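PDB 5I45: glycosyl transferases group 1 family protein from Francisella tularensis subsp. tularensis, which probably transfers a sugar unit from an activated donor to an acceptor, as a GT4-type glycosyltransferase whose C-terminal domain is represented here. Local coordinates for residues Glu46-Ala51 and Lys78-Lys83; Val53-Tyr58 and Asp90-Phe95; Val64-Ala69 and Pro106-Ala111; Ala133-Val138 and Asn187-Val192. All coordinates share one frame; numbering follows the deposited sequence. Where two conformers were deposited one is given.

Interaction 1 (Glu46-Ala51 and Lys78-Lys83); sequences EFIEAA and KELEQK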
loop_
_atom_site.group_PDB
_atom_site.type_symbol
_atom_site.label_atom_id
_atom_site.label_comp_id
_atom_site.label_asym_id
_atom_site.label_seq_id
_atom_site.Cartn_x
_atom_site.Cartn_y
_atom_site.Cartn_z
ATOM N N GLU A 46 -2.553 -0.370 -12.069
ATOM C CA GLU A 46 -1.626 0.749 -11.956
ATOM C C GLU A 46 -0.603 0.467 -10.856
ATOM O O GLU A 46 0.564 0.851 -10.962
ATOM C CB GLU A 46 -2.375 2.073 -11.752
ATOM C CG GLU A 46 -3.224 2.457 -12.949
ATOM C CD GLU A 46 -4.559 1.744 -13.005
ATOM O OE1 GLU A 46 -5.371 1.978 -12.101
ATOM O OE2 GLU A 46 -4.788 0.953 -13.943
ATOM N N PHE A 47 -1.024 -0.241 -9.821
ATOM C CA PHE A 47 -0.078 -0.603 -8.772
ATOM C C PHE A 47 0.994 -1.554 -9.286
ATOM O O PHE A 47 2.183 -1.319 -9.070
ATOM C CB PHE A 47 -0.801 -1.261 -7.621
ATOM C CG PHE A 47 0.098 -1.717 -6.501
ATOM C CD1 PHE A 47 0.519 -0.839 -5.496
ATOM C CD2 PHE A 47 0.527 -3.022 -6.445
ATOM C CE1 PHE A 47 1.315 -1.285 -4.470
ATOM C CE2 PHE A 47 1.340 -3.467 -5.426
ATOM C CZ PHE A 47 1.732 -2.595 -4.433
ATOM N N ILE A 48 0.584 -2.620 -9.965
ATOM C CA ILE A 48 1.549 -3.582 -10.490
ATOM C C ILE A 48 2.491 -2.927 -11.511
ATOM O O ILE A 48 3.714 -3.156 -11.466
ATOM C CB ILE A 48 0.816 -4.807 -11.090
ATOM C CG1 ILE A 48 0.147 -5.620 -9.935
ATOM C CG2 ILE A 48 1.759 -5.676 -11.918
ATOM C CD1 ILE A 48 1.092 -6.271 -8.977
ATOM N N GLU A 49 1.941 -2.131 -12.412
ATOM C CA GLU A 49 2.768 -1.460 -13.411
ATOM C C GLU A 49 3.749 -0.502 -12.733
ATOM O O GLU A 49 4.940 -0.456 -13.083
ATOM C CB GLU A 49 1.894 -0.754 -14.451
ATOM C CG GLU A 49 1.198 -1.758 -15.369
ATOM C CD GLU A 49 0.150 -1.148 -16.266
ATOM O OE1 GLU A 49 -0.287 -0.022 -15.998
ATOM O OE2 GLU A 49 -0.254 -1.821 -17.225
ATOM N N ALA A 50 3.291 0.212 -11.707
ATOM C CA ALA A 50 4.185 1.117 -10.960
ATOM C C ALA A 50 5.295 0.324 -10.252
ATOM O O ALA A 50 6.446 0.760 -10.218
ATOM C CB ALA A 50 3.410 1.937 -9.948
ATOM N N ALA A 51 4.922 -0.810 -9.675
ATOM C CA ALA A 51 5.880 -1.638 -8.966
ATOM C C ALA A 51 6.913 -2.198 -9.917
ATOM O O ALA A 51 8.083 -2.303 -9.570
ATOM C CB ALA A 51 5.182 -2.766 -8.205
ATOM N N LYS A 78 -4.459 -13.248 -13.273
ATOM C CA LYS A 78 -3.482 -14.013 -14.063
ATOM C C LYS A 78 -2.637 -13.110 -14.977
ATOM O O LYS A 78 -1.411 -13.305 -15.121
ATOM C CB LYS A 78 -4.181 -15.066 -14.900
ATOM C CG LYS A 78 -4.474 -16.361 -14.169
ATOM C CD LYS A 78 -5.185 -17.400 -15.045
ATOM C CE LYS A 78 -4.649 -17.519 -16.474
ATOM N NZ LYS A 78 -5.166 -16.504 -17.469
ATOM N N GLU A 79 -3.289 -12.114 -15.587
ATOM C CA GLU A 79 -2.561 -11.182 -16.458
ATOM C C GLU A 79 -1.565 -10.385 -15.631
ATOM O O GLU A 79 -0.464 -10.138 -16.077
ATOM C CB GLU A 79 -3.521 -10.256 -17.221
ATOM C CG GLU A 79 -2.926 -9.026 -17.914
ATOM C CD GLU A 79 -2.108 -9.279 -19.185
ATOM O OE1 GLU A 79 -1.919 -10.466 -19.551
ATOM O OE2 GLU A 79 -1.644 -8.277 -19.847
ATOM N N LEU A 80 -1.961 -9.940 -14.440
ATOM C CA LEU A 80 -1.007 -9.231 -13.584
ATOM C C LEU A 80 0.198 -10.106 -13.210
ATOM O O LEU A 80 1.342 -9.649 -13.249
ATOM C CB LEU A 80 -1.704 -8.719 -12.341
ATOM C CG LEU A 80 -2.814 -7.706 -12.594
ATOM C CD1 LEU A 80 -3.372 -7.308 -11.231
ATOM C CD2 LEU A 80 -2.364 -6.512 -13.393
ATOM N N GLU A 81 -0.073 -11.357 -12.871
ATOM C CA GLU A 81 1.020 -12.301 -12.533
ATOM C C GLU A 81 1.958 -12.490 -13.713
ATOM O O GLU A 81 3.176 -12.535 -13.528
ATOM C CB GLU A 81 0.465 -13.630 -12.049
ATOM C CG GLU A 81 -0.200 -13.523 -10.694
ATOM C CD GLU A 81 -1.101 -14.696 -10.365
ATOM O OE1 GLU A 81 -1.537 -15.432 -11.277
ATOM O OE2 GLU A 81 -1.403 -14.877 -9.174
ATOM N N GLN A 82 1.396 -12.580 -14.918
ATOM C CA GLN A 82 2.203 -12.656 -16.138
ATOM C C GLN A 82 3.059 -11.441 -16.345
ATOM O O GLN A 82 4.216 -11.565 -16.755
ATOM C CB GLN A 82 1.325 -12.835 -17.413
ATOM C CG GLN A 82 2.051 -12.706 -18.772
ATOM C CD GLN A 82 2.281 -11.278 -19.303
ATOM O OE1 GLN A 82 3.344 -10.992 -19.884
ATOM N NE2 GLN A 82 1.306 -10.388 -19.115
ATOM N N LYS A 83 2.501 -10.256 -16.136
ATOM C CA LYS A 83 3.272 -9.026 -16.320
ATOM C C LYS A 83 4.494 -9.050 -15.409
ATOM O O LYS A 83 5.582 -8.688 -15.801
ATOM C CB LYS A 83 2.446 -7.766 -16.000
ATOM C CG LYS A 83 1.379 -7.368 -16.989
ATOM C CD LYS A 83 0.737 -6.062 -16.538
ATOM C CE LYS A 83 -0.426 -5.666 -17.411
ATOM N NZ LYS A 83 -0.015 -5.385 -18.802
HETATM O O HOH W 1 1.821 -3.133 -18.623
#
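The flat carboxylate of E49 meets K83 through OE2 alone, OE1 being turned away from the lysine, and the water shared by the two residues stands off to one side of the carboxylate plane. The two helices that carry them, 44-57 and 74-86, belong to successive right-handed β-α-β crossovers of the Rossmann-like C-terminal GT-B domain, and they cover the same face of its parallel sheet. The direct salt bridge is long, with K83 NZ 3.9 Å from E49 OE2. The water tightens the link: it donates to E49 OE2 at 2.8 Å and accepts from K83 NZ at 2.9 Å. A salt bridge from K83 NZ to E79 OE2 one turn back (3.5 Å, weak as a hydrogen bond) completes a three-residue network, while Q45 adds a weak bond to E49 OE2. The lysine chain runs extended from CB to CE and bends only at its end (chi4 -64°), which turns the ammonium group between the two acids. Nearer the sheet the contact becomes apolar. I48 sets CG1 beside its backbone N (chi1 -69°), facing L80, which also touches T44 and Q45, one turn earlier on helix 44-57. Here I48 CG1 lies 4.1 Å from L80 CD1.

Interaction 2 (Val53-Tyr58 and Asp90-Phe95); sequences VTLKKY and DKQIIF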
loop_
_atom_site.group_PDB
_atom_site.type_symbol
_atom_site.label_atom_id
_atom_site.label_comp_id
_atom_site.label_asym_id
_atom_site.label_seq_id
_atom_site.Cartn_x
_atom_site.Cartn_y
_atom_site.Cartn_z
ATOM N N VAL A 53 8.064 -0.798 -12.700
ATOM C CA VAL A 53 8.986 0.296 -12.986
ATOM C C VAL A 53 9.900 0.552 -11.783
ATOM O O VAL A 53 11.110 0.656 -11.890
ATOM C CB VAL A 53 8.165 1.581 -13.317
ATOM C CG1 VAL A 53 9.004 2.845 -13.271
ATOM C CG2 VAL A 53 7.456 1.424 -14.663
ATOM N N THR A 54 9.303 0.639 -10.598
ATOM C CA THR A 54 10.042 1.067 -9.420
ATOM C C THR A 54 11.026 0.030 -8.909
ATOM O O THR A 54 12.159 0.353 -8.536
ATOM C CB THR A 54 9.033 1.427 -8.310
ATOM O OG1 THR A 54 8.149 2.450 -8.783
ATOM C CG2 THR A 54 9.735 1.906 -7.074
ATOM N N LEU A 55 10.581 -1.196 -8.826
ATOM C CA LEU A 55 11.351 -2.206 -8.131
ATOM C C LEU A 55 12.541 -2.708 -8.901
ATOM O O LEU A 55 13.429 -3.317 -8.301
ATOM C CB LEU A 55 10.457 -3.323 -7.635
ATOM C CG LEU A 55 9.419 -2.829 -6.641
ATOM C CD1 LEU A 55 8.542 -3.983 -6.207
ATOM C CD2 LEU A 55 10.043 -2.146 -5.427
ATOM N N LYS A 56 12.585 -2.475 -10.214
ATOM C CA LYS A 56 13.806 -2.762 -10.964
ATOM C C LYS A 56 14.951 -1.939 -10.378
ATOM O O LYS A 56 16.102 -2.380 -10.329
ATOM C CB LYS A 56 13.631 -2.398 -12.431
ATOM C CG LYS A 56 12.775 -3.355 -13.230
ATOM C CD LYS A 56 12.286 -2.687 -14.512
ATOM C CE LYS A 56 11.224 -3.498 -15.235
ATOM N NZ LYS A 56 11.828 -4.531 -16.117
ATOM N N LYS A 57 14.627 -0.736 -9.929
ATOM C CA LYS A 57 15.589 0.194 -9.377
ATOM C C LYS A 57 16.018 -0.083 -7.915
ATOM O O LYS A 57 17.103 0.297 -7.487
ATOM C CB LYS A 57 14.986 1.603 -9.512
ATOM C CG LYS A 57 15.930 2.702 -9.154
ATOM C CD LYS A 57 15.324 4.082 -9.411
ATOM C CE LYS A 57 16.300 5.139 -8.948
ATOM N NZ LYS A 57 15.654 6.491 -8.976
ATOM N N TYR A 58 15.152 -0.743 -7.146
ATOM C CA TYR A 58 15.375 -0.953 -5.716
ATOM C C TYR A 58 15.244 -2.407 -5.272
ATOM O O TYR A 58 14.176 -2.848 -4.806
ATOM C CB TYR A 58 14.346 -0.123 -4.951
ATOM C CG TYR A 58 14.487 1.345 -5.160
ATOM C CD1 TYR A 58 15.563 2.028 -4.620
ATOM C CD2 TYR A 58 13.542 2.048 -5.868
ATOM C CE1 TYR A 58 15.690 3.384 -4.802
ATOM C CE2 TYR A 58 13.656 3.404 -6.051
ATOM C CZ TYR A 58 14.730 4.078 -5.518
ATOM O OH TYR A 58 14.813 5.451 -5.702
ATOM N N ASP A 90 9.303 -11.645 -10.181
ATOM C CA ASP A 90 8.505 -12.490 -9.284
ATOM C C ASP A 90 9.113 -12.672 -7.878
ATOM O O ASP A 90 8.450 -13.180 -7.001
ATOM C CB ASP A 90 8.164 -13.830 -9.937
ATOM C CG ASP A 90 9.372 -14.597 -10.342
ATOM O OD1 ASP A 90 10.498 -14.109 -10.120
ATOM O OD2 ASP A 90 9.196 -15.704 -10.875
ATOM N N LYS A 91 10.352 -12.235 -7.679
ATOM C CA LYS A 91 10.929 -12.170 -6.326
ATOM C C LYS A 91 10.668 -10.884 -5.595
ATOM O O LYS A 91 11.058 -10.746 -4.433
ATOM C CB LYS A 91 12.426 -12.376 -6.372
ATOM C CG LYS A 91 12.785 -13.773 -6.842
ATOM C CD LYS A 91 14.238 -14.100 -6.652
ATOM C CE LYS A 91 15.119 -13.252 -7.534
ATOM N NZ LYS A 91 14.797 -13.390 -8.975
ATOM N N GLN A 92 10.037 -9.924 -6.255
ATOM C CA GLN A 92 9.782 -8.618 -5.657
ATOM C C GLN A 92 8.327 -8.182 -5.697
ATOM O O GLN A 92 8.016 -7.157 -5.130
ATOM C CB GLN A 92 10.653 -7.547 -6.321
ATOM C CG GLN A 92 12.120 -7.631 -5.949
ATOM C CD GLN A 92 12.915 -6.488 -6.573
ATOM O OE1 GLN A 92 12.933 -5.351 -6.054
ATOM N NE2 GLN A 92 13.520 -6.761 -7.688
ATOM N N ILE A 93 7.452 -8.909 -6.382
ATOM C CA ILE A 93 6.023 -8.553 -6.480
ATOM C C ILE A 93 5.263 -9.825 -6.209
ATOM O O ILE A 93 5.275 -10.726 -7.028
ATOM C CB ILE A 93 5.650 -7.937 -7.825
ATOM C CG1 ILE A 93 6.541 -6.722 -8.082
ATOM C CG2 ILE A 93 4.189 -7.516 -7.808
ATOM C CD1 ILE A 93 6.423 -6.125 -9.471
ATOM N N ILE A 94 4.592 -9.878 -5.051
ATOM C CA ILE A 94 4.012 -11.101 -4.459
ATOM C C ILE A 94 2.519 -10.952 -4.163
ATOM O O ILE A 94 2.115 -9.988 -3.509
ATOM C CB ILE A 94 4.699 -11.396 -3.080
ATOM C CG1 ILE A 94 6.237 -11.390 -3.171
ATOM C CG2 ILE A 94 4.195 -12.672 -2.437
ATOM C CD1 ILE A 94 6.827 -12.533 -3.933
ATOM N N PHE A 95 1.707 -11.891 -4.628
ATOM C CA PHE A 95 0.277 -11.895 -4.351
ATOM C C PHE A 95 0.101 -12.778 -3.145
ATOM O O PHE A 95 0.382 -13.987 -3.202
ATOM C CB PHE A 95 -0.466 -12.466 -5.559
ATOM C CG PHE A 95 -0.497 -11.528 -6.718
ATOM C CD1 PHE A 95 0.571 -11.443 -7.609
ATOM C CD2 PHE A 95 -1.601 -10.703 -6.915
ATOM C CE1 PHE A 95 0.522 -10.538 -8.670
ATOM C CE2 PHE A 95 -1.644 -9.820 -7.979
ATOM C CZ PHE A 95 -0.580 -9.732 -8.834
#
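L55 and Q92 approach each other with similar first torsions: each sets CG beside the backbone N and anti to its carbonyl carbon (chi1 -62° and -72°). From that start L55 sends CD1 forward over the backbone at the beginning of strand 93-96, where it comes within 3.4 Å of Q92 O and 4.1 Å of Q92 CB. The same methyl reaches I93, whose CG1 lies 3.9 Å from L55 CD1, so one branch of the leucine bridges two consecutive residues. Q92 reaches the other way: its chain is extended from CB to CD, and its amide carbon CD arrives 4.1 Å from L55 CB, close to the backbone near the C-terminal end of helix 44-57. Behind L55 lie W61 and A63 of the next strand, whereas I93 continues inward onto I48, A51 and I52 of the same helix. The Y58 ring leads away from the contact; K57 CG lies over one face near the rim, and Y58 OH is hydrogen-bonded to D172. The arrangement joins the C-terminal part of a crossover helix to the root of an outermost strand of the parallel sheet, as in the Rossmann-like C-terminal domain of GT-B glycosyltransferases.

Interaction 3 (Val64-Ala69 and Pro106-Ala111); sequences VVIGEA and PSWYRA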
loop_
_atom_site.group_PDB
_atom_site.type_symbol
_atom_site.label_atom_id
_atom_site.label_comp_id
_atom_site.label_asym_id
_atom_site.label_seq_id
_atom_site.Cartn_x
_atom_site.Cartn_y
_atom_site.Cartn_z
ATOM N N VAL A 64 3.541 -6.139 -2.210
ATOM C CA VAL A 64 2.601 -7.196 -1.891
ATOM C C VAL A 64 1.189 -6.758 -2.203
ATOM O O VAL A 64 0.783 -5.618 -1.930
ATOM C CB VAL A 64 2.705 -7.713 -0.421
ATOM C CG1 VAL A 64 4.009 -8.440 -0.203
ATOM C CG2 VAL A 64 2.552 -6.609 0.594
ATOM N N VAL A 65 0.435 -7.669 -2.803
ATOM C CA VAL A 65 -0.971 -7.435 -3.072
ATOM C C VAL A 65 -1.722 -8.279 -2.030
ATOM O O VAL A 65 -1.624 -9.536 -2.047
ATOM C CB VAL A 65 -1.334 -7.881 -4.478
ATOM C CG1 VAL A 65 -2.828 -7.708 -4.714
ATOM C CG2 VAL A 65 -0.521 -7.094 -5.500
ATOM N N ILE A 66 -2.397 -7.599 -1.111
ATOM C CA ILE A 66 -3.134 -8.208 -0.003
ATOM C C ILE A 66 -4.616 -8.192 -0.360
ATOM O O ILE A 66 -5.271 -7.165 -0.228
ATOM C CB ILE A 66 -2.925 -7.421 1.325
ATOM C CG1 ILE A 66 -1.430 -7.169 1.588
ATOM C CG2 ILE A 66 -3.589 -8.139 2.497
ATOM C CD1 ILE A 66 -0.627 -8.441 1.742
ATOM N N GLY A 67 -5.122 -9.305 -0.874
ATOM C CA GLY A 67 -6.541 -9.420 -1.245
ATOM C C GLY A 67 -6.679 -10.503 -2.295
ATOM O O GLY A 67 -5.681 -11.140 -2.691
ATOM N N GLU A 68 -7.892 -10.728 -2.761
ATOM C CA GLU A 68 -8.079 -11.725 -3.797
ATOM C C GLU A 68 -8.992 -11.248 -4.879
ATOM O O GLU A 68 -9.693 -10.243 -4.747
ATOM C CB GLU A 68 -8.566 -13.054 -3.222
ATOM C CG GLU A 68 -7.476 -13.763 -2.429
ATOM C CD GLU A 68 -7.718 -15.245 -2.260
ATOM O OE1 GLU A 68 -8.862 -15.705 -2.457
ATOM O OE2 GLU A 68 -6.751 -15.954 -1.919
ATOM N N ALA A 69 -8.935 -11.976 -5.979
ATOM C CA ALA A 69 -9.774 -11.731 -7.111
ATOM C C ALA A 69 -10.997 -12.636 -6.964
ATOM O O ALA A 69 -10.849 -13.840 -6.688
ATOM C CB ALA A 69 -9.048 -12.086 -8.380
ATOM N N PRO A 106 -4.408 -6.106 9.963
ATOM C CA PRO A 106 -3.667 -5.110 10.785
ATOM C C PRO A 106 -2.159 -5.415 10.883
ATOM O O PRO A 106 -1.315 -4.495 10.831
ATOM C CB PRO A 106 -4.363 -5.196 12.152
ATOM C CG PRO A 106 -5.761 -5.638 11.823
ATOM C CD PRO A 106 -5.656 -6.550 10.637
ATOM N N SER A 107 -1.801 -6.701 10.949
ATOM C CA SER A 107 -0.391 -7.055 11.031
ATOM C C SER A 107 0.342 -6.706 9.744
ATOM O O SER A 107 1.545 -6.447 9.779
ATOM C CB SER A 107 -0.176 -8.557 11.346
ATOM O OG SER A 107 -0.520 -9.380 10.270
ATOM N N TRP A 108 -0.351 -6.774 8.612
ATOM C CA TRP A 108 0.291 -6.398 7.352
ATOM C C TRP A 108 0.606 -4.925 7.320
ATOM O O TRP A 108 1.685 -4.537 6.921
ATOM C CB TRP A 108 -0.540 -6.794 6.117
ATOM C CG TRP A 108 -0.245 -8.164 5.660
ATOM C CD1 TRP A 108 -1.018 -9.267 5.799
ATOM C CD2 TRP A 108 0.962 -8.596 5.039
ATOM N NE1 TRP A 108 -0.397 -10.353 5.256
ATOM C CE2 TRP A 108 0.830 -9.973 4.790
ATOM C CE3 TRP A 108 2.132 -7.947 4.648
ATOM C CZ2 TRP A 108 1.839 -10.723 4.177
ATOM C CZ3 TRP A 108 3.129 -8.701 4.032
ATOM C CH2 TRP A 108 2.969 -10.045 3.804
ATOM N N TYR A 109 -0.313 -4.081 7.772
ATOM C CA TYR A 109 -0.004 -2.656 7.807
ATOM C C TYR A 109 1.246 -2.409 8.644
ATOM O O TYR A 109 2.094 -1.588 8.276
ATOM C CB TYR A 109 -1.157 -1.828 8.349
ATOM C CG TYR A 109 -2.316 -1.684 7.404
ATOM C CD1 TYR A 109 -2.217 -0.871 6.292
ATOM C CD2 TYR A 109 -3.509 -2.345 7.621
ATOM C CE1 TYR A 109 -3.283 -0.686 5.449
ATOM C CE2 TYR A 109 -4.575 -2.178 6.755
ATOM C CZ TYR A 109 -4.441 -1.342 5.684
ATOM O OH TYR A 109 -5.499 -1.155 4.816
ATOM N N ARG A 110 1.371 -3.155 9.739
ATOM C CA ARG A 110 2.535 -3.009 10.630
ATOM C C ARG A 110 3.859 -3.430 10.013
ATOM O O ARG A 110 4.921 -3.056 10.502
ATOM C CB ARG A 110 2.297 -3.778 11.935
ATOM C CG ARG A 110 1.393 -3.036 12.876
ATOM C CD ARG A 110 1.327 -3.665 14.256
ATOM N NE ARG A 110 0.394 -4.786 14.342
ATOM C CZ ARG A 110 -0.925 -4.663 14.493
ATOM N NH1 ARG A 110 -1.508 -3.446 14.529
ATOM N NH2 ARG A 110 -1.674 -5.766 14.589
ATOM N N ALA A 111 3.803 -4.219 8.947
ATOM C CA ALA A 111 4.992 -4.697 8.261
ATOM C C ALA A 111 5.395 -3.818 7.077
ATOM O O ALA A 111 6.490 -4.002 6.545
ATOM C CB ALA A 111 4.787 -6.126 7.785
#
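W108 reaches from helix 104-111 to V64 and I66 of strand 61-66, filling part of the core between helix and parallel sheet in the Rossmann-like C-terminal GT-B domain. From W108 CB, which points at the strand, the second torsion (chi2 106°) turns the indole broadside to I66. CG is the first ring atom to meet the isoleucine, 3.9 Å from I66 CD1. At the bond shared by the two rings, CD2 and CE2 come closer still, each 3.7 Å from that methyl, and NE1 and CE3 follow at 4.0 Å each. I66 CD1 thus sits squarely over one face of the indole: a CH-pi contact 3.7 Å from the centroid of the five-membered ring and 14° off its normal. The isoleucine presents this methyl because CG1 stands beside the backbone N and its chain bends again at chi2 (-62°). K24 makes a cation-pi contact with the indole, and I26, F35 and I96 add apolar neighbours, so the tryptophan is buried where loop, helix and sheet converge. At the far rim of the six-membered ring, W108 CZ3 meets V64 CG2 obliquely at 4.1 Å.

Interaction 4 (Ala133-Val138 and Asn187-Val192); sequences ASKCAV and NGYDLV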
loop_
_atom_site.group_PDB
_atom_site.type_symbol
_atom_site.label_atom_id
_atom_site.label_comp_id
_atom_site.label_asym_id
_atom_site.label_seq_id
_atom_site.Cartn_x
_atom_site.Cartn_y
_atom_site.Cartn_z
ATOM N N ALA A 133 -2.846 5.256 10.410
ATOM C CA ALA A 133 -2.863 4.901 11.839
ATOM C C ALA A 133 -1.716 3.952 12.187
ATOM O O ALA A 133 -1.289 3.911 13.348
ATOM C CB ALA A 133 -4.211 4.305 12.212
ATOM N N SER A 134 -1.244 3.216 11.190
ATOM C CA SER A 134 -0.143 2.298 11.397
ATOM C C SER A 134 1.209 2.915 11.066
ATOM O O SER A 134 2.212 2.227 11.096
ATOM C CB SER A 134 -0.345 1.046 10.549
ATOM O OG SER A 134 -1.645 0.492 10.727
ATOM N N LYS A 135 1.221 4.210 10.752
ATOM C CA LYS A 135 2.413 4.938 10.392
ATOM C C LYS A 135 3.081 4.433 9.104
ATOM O O LYS A 135 4.290 4.471 8.933
ATOM C CB LYS A 135 3.387 5.058 11.580
ATOM C CG LYS A 135 4.067 6.412 11.671
ATOM C CD LYS A 135 4.942 6.584 12.898
ATOM C CE LYS A 135 4.193 6.672 14.225
ATOM N NZ LYS A 135 5.146 6.972 15.327
ATOM N N CYS A 136 2.236 4.011 8.180
ATOM C CA CYS A 136 2.663 3.732 6.788
ATOM C C CYS A 136 2.581 5.040 6.012
ATOM O O CYS A 136 1.668 5.841 6.233
ATOM C CB CYS A 136 1.732 2.736 6.110
ATOM S SG CYS A 136 1.479 1.206 6.969
ATOM N N ALA A 137 3.498 5.282 5.080
ATOM C CA ALA A 137 3.364 6.434 4.179
ATOM C C ALA A 137 2.347 6.065 3.113
ATOM O O ALA A 137 2.476 4.981 2.533
ATOM C CB ALA A 137 4.702 6.753 3.563
ATOM N N VAL A 138 1.384 6.926 2.814
ATOM C CA VAL A 138 0.325 6.606 1.862
ATOM C C VAL A 138 0.403 7.428 0.589
ATOM O O VAL A 138 0.587 8.674 0.589
ATOM C CB VAL A 138 -1.058 6.819 2.519
ATOM C CG1 VAL A 138 -2.206 6.646 1.527
ATOM C CG2 VAL A 138 -1.241 5.843 3.654
ATOM N N ASN A 187 3.358 12.464 9.994
ATOM C CA ASN A 187 2.337 13.478 9.865
ATOM C C ASN A 187 0.957 12.845 9.624
ATOM O O ASN A 187 -0.034 13.301 10.170
ATOM C CB ASN A 187 2.660 14.427 8.719
ATOM C CG ASN A 187 3.864 15.316 8.983
ATOM O OD1 ASN A 187 4.438 15.897 8.038
ATOM N ND2 ASN A 187 4.248 15.470 10.236
ATOM N N GLY A 188 0.901 11.805 8.788
ATOM C CA GLY A 188 -0.368 11.095 8.551
ATOM C C GLY A 188 -0.911 10.459 9.832
ATOM O O GLY A 188 -2.092 10.540 10.134
ATOM N N TYR A 189 0.003 9.835 10.573
ATOM C CA TYR A 189 -0.348 9.252 11.872
ATOM C C TYR A 189 -0.913 10.323 12.835
ATOM O O TYR A 189 -1.956 10.099 13.456
ATOM C CB TYR A 189 0.893 8.574 12.472
ATOM C CG TYR A 189 0.678 8.112 13.871
ATOM C CD1 TYR A 189 0.905 8.964 14.961
ATOM C CD2 TYR A 189 0.172 6.840 14.125
ATOM C CE1 TYR A 189 0.654 8.555 16.244
ATOM C CE2 TYR A 189 -0.065 6.412 15.402
ATOM C CZ TYR A 189 0.150 7.296 16.475
ATOM O OH TYR A 189 -0.108 6.909 17.762
ATOM N N ASP A 190 -0.226 11.460 12.915
ATOM C CA ASP A 190 -0.658 12.532 13.812
ATOM C C ASP A 190 -2.055 13.021 13.442
ATOM O O ASP A 190 -2.861 13.305 14.308
ATOM C CB ASP A 190 0.337 13.686 13.792
ATOM C CG ASP A 190 1.656 13.342 14.466
ATOM O OD1 ASP A 190 1.724 12.337 15.190
ATOM O OD2 ASP A 190 2.654 14.058 14.266
ATOM N N LEU A 191 -2.313 13.145 12.149
ATOM C CA LEU A 191 -3.602 13.583 11.693
ATOM C C LEU A 191 -4.696 12.595 12.050
ATOM O O LEU A 191 -5.710 12.969 12.616
ATOM C CB LEU A 191 -3.598 13.808 10.178
ATOM C CG LEU A 191 -4.969 14.094 9.560
ATOM C CD1 LEU A 191 -5.471 15.440 10.011
ATOM C CD2 LEU A 191 -4.867 14.047 8.052
ATOM N N VAL A 192 -4.495 11.317 11.735
ATOM C CA VAL A 192 -5.588 10.368 11.943
ATOM C C VAL A 192 -5.841 10.069 13.415
ATOM O O VAL A 192 -6.995 9.934 13.826
ATOM C CB VAL A 192 -5.441 9.113 11.054
ATOM C CG1 VAL A 192 -5.303 9.552 9.603
ATOM C CG2 VAL A 192 -4.267 8.256 11.510
#
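Two torsions lay K135 over the ring of Y189: the tyrosine places CG anti to its backbone N (chi1 172°), swinging the ring towards the 133-138 segment, and the lysine folds at chi3 (-69°) after an extended start. As a result K135 CE rests over one face, 3.8 Å from Y189 CG and shifted towards the rim. NZ lies above the same ring, 4.8 Å from its centroid and 12° off the normal, a cation-pi contact. The ammonium group is also held by a hydrogen bond to Q186 OE1, one turn before the tyrosine. At the ring edge, near its plane, A133 O approaches Y189 CD2 at 3.4 Å; D190 OD1 too lies in that plane. One turn further along helix 178-195, V192 CG2 touches A133 CB at 4.0 Å, and L129 and M132 extend this apolar patch. K135 has a positive phi, as the C-prime residue of a Schellman motif, with C136 N bonded to A131 O and K135 N to M132 O. The long C-terminal helix thereby packs on the Schellman turn that ends helix 126-133 and leads into strand 137-140, within the C-terminal domain of a GT-B fold.

Interactions 1 and 2 share helix 44-57, and their centres lie 10 Å apart; I48 CD1 of the first packs on I93 CG2 of the second at 3.5 Å. Interaction 2 passes into interaction 3 through the sheet, where I94 O lies 2.9 Å from V65 N, a probable hydrogen bond between neighbouring strands. Interaction 3 in turn touches interaction 4, with Y109 CB 3.4 Å from S134 OG. Interactions 1 and 4 stand on opposite sides of the chain's centre, about 27 Å apart between centres. E130, on the helix whose end interaction 4 covers, fits the second glutamate of the E-X7-E motif of GT4 enzymes.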